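Local coordinates for protein TetR/AcrR family transcriptional regulator (Bradyrhizobium diazoefficiens, PDB 6G8G) that probably represses transcription as a TetR-family DNA-binding regulator and responds to flavonoids such as genistein, which it binds, at residues R82-P87 with E140-R145. Numbering follows the deposited sequence.
Sequences RDLPVP and EATIRR
A chi1 of -86° sets CG of R145 beside its own backbone N and anti to the carbonyl carbon, and a bend at chi3 (62°) then turns the guanidinium toward the loop 82-87. The NH2 tip does the touching. R145 NH2 lies 2.6 Å from L84 O, which sits at the guanidinium edge near its plane, but the N-H...O angle of 119° makes this a weak hydrogen bond. P85 O is also close to R145 NH2, at 2.8 Å, yet its angle is too poor for a bond, so R145 NH2 gives one weak bond to L84 O and merely lies near P85 O; the dipoles of the two carbonyls may help to hold the cation there. L84 CB also lies against the guanidinium, 4.0 Å from R145 NE, a packing distance.

One turn earlier on the helix, T142 lies buried, with CG2 anti to its backbone N. L84 crosses it at about a right angle, its CD2 meeting T142 OG1 at 3.7 Å and T142 CG2 at 3.9 Å. Those are packing distances; the hydroxyl bonds instead to Q81 at the end of helix 65-82. P85 and P87 rest on helix 93-109.

The pairing thus joins helix 139-155 to the link between helix 65-82, next to the DNA-binding region, and helix 93-109 of the ligand-binding domain, within the all-helical two-domain fold of TetR-family regulators.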
# COMPACT_ATOMS: atom_id res chain seq x y z
N ARG A 82 17.98 -4.64 10.27
CA ARG A 82 19.43 -4.46 10.30
C ARG A 82 19.99 -3.90 9.00
O ARG A 82 21.05 -3.31 9.00
CB ARG A 82 20.14 -5.78 10.63
CG ARG A 82 19.76 -6.38 11.98
CD ARG A 82 20.70 -7.52 12.44
NE ARG A 82 19.87 -8.71 12.65
CZ ARG A 82 19.79 -9.76 11.82
NH1 ARG A 82 20.53 -9.83 10.70
NH2 ARG A 82 18.97 -10.76 12.10
N ASP A 83 19.27 -4.10 7.91
CA ASP A 83 19.65 -3.46 6.66
C ASP A 83 19.36 -1.96 6.64
O ASP A 83 19.57 -1.30 5.62
CB ASP A 83 18.93 -4.14 5.48
CG ASP A 83 19.20 -5.64 5.38
OD1 ASP A 83 20.10 -6.15 6.10
OD2 ASP A 83 18.50 -6.31 4.59
N LEU A 84 18.78 -1.42 7.69
CA LEU A 84 18.47 0.00 7.66
C LEU A 84 19.59 0.68 8.41
O LEU A 84 20.00 0.18 9.43
CB LEU A 84 17.09 0.32 8.30
CG LEU A 84 15.79 0.48 7.47
CD1 LEU A 84 15.76 -0.42 6.25
CD2 LEU A 84 14.54 0.26 8.30
N PRO A 85 20.06 1.85 7.93
CA PRO A 85 21.09 2.56 8.70
C PRO A 85 20.55 3.14 9.99
O PRO A 85 19.32 3.21 10.20
CB PRO A 85 21.53 3.70 7.78
CG PRO A 85 20.57 3.76 6.66
CD PRO A 85 19.55 2.66 6.81
N VAL A 86 21.47 3.44 10.90
CA VAL A 86 21.15 4.28 12.04
C VAL A 86 21.61 5.70 11.67
O VAL A 86 22.80 5.98 11.61
CB VAL A 86 21.82 3.82 13.37
CG1 VAL A 86 21.47 4.82 14.48
CG2 VAL A 86 21.37 2.42 13.76
N PRO A 87 20.65 6.59 11.43
CA PRO A 87 21.01 7.86 10.85
C PRO A 87 21.67 8.75 11.87
O PRO A 87 21.30 8.69 13.05
CB PRO A 87 19.66 8.44 10.40
CG PRO A 87 18.61 7.48 10.81
CD PRO A 87 19.23 6.49 11.75
N GLU A 140 6.04 -0.68 11.66
CA GLU A 140 6.02 0.24 12.79
C GLU A 140 7.41 0.38 13.37
O GLU A 140 7.77 1.42 13.88
CB GLU A 140 5.02 -0.19 13.86
CG GLU A 140 4.69 0.95 14.80
CD GLU A 140 3.54 0.67 15.74
OE1 GLU A 140 2.41 1.21 15.52
OE2 GLU A 140 3.78 -0.07 16.72
N ALA A 141 8.20 -0.68 13.29
CA ALA A 141 9.57 -0.60 13.80
C ALA A 141 10.39 0.40 13.02
O ALA A 141 11.17 1.16 13.60
CB ALA A 141 10.23 -1.96 13.74
N THR A 142 10.21 0.40 11.72
CA THR A 142 10.86 1.38 10.88
C THR A 142 10.47 2.79 11.28
O THR A 142 11.31 3.68 11.40
CB THR A 142 10.48 1.17 9.41
OG1 THR A 142 10.94 -0.11 9.00
CG2 THR A 142 11.13 2.22 8.54
N ILE A 143 9.19 3.01 11.50
CA ILE A 143 8.77 4.32 11.97
C ILE A 143 9.48 4.72 13.28
O ILE A 143 9.99 5.83 13.38
CB ILE A 143 7.25 4.36 12.17
CG1 ILE A 143 6.53 4.31 10.82
CG2 ILE A 143 6.81 5.60 12.94
CD1 ILE A 143 5.03 4.08 10.95
N ARG A 144 9.52 3.82 14.25
CA ARG A 144 10.15 4.11 15.53
C ARG A 144 11.61 4.46 15.42
O ARG A 144 12.06 5.38 16.07
CB ARG A 144 9.99 2.94 16.47
CG ARG A 144 8.56 2.78 16.97
CD ARG A 144 8.28 1.58 17.83
NE ARG A 144 9.09 0.35 17.68
CZ ARG A 144 8.67 -0.85 17.25
NH1 ARG A 144 7.40 -1.09 16.86
NH2 ARG A 144 9.56 -1.85 17.22
N ARG A 145 12.36 3.75 14.58
CA ARG A 145 13.78 4.06 14.39
C ARG A 145 13.96 5.44 13.87
O ARG A 145 14.85 6.17 14.30
CB ARG A 145 14.45 3.11 13.43
CG ARG A 145 14.94 1.86 14.12
CD ARG A 145 15.13 0.75 13.13
NE ARG A 145 16.13 1.02 12.11
CZ ARG A 145 17.38 0.57 12.15
NH1 ARG A 145 17.86 -0.07 13.20
NH2 ARG A 145 18.17 0.82 11.12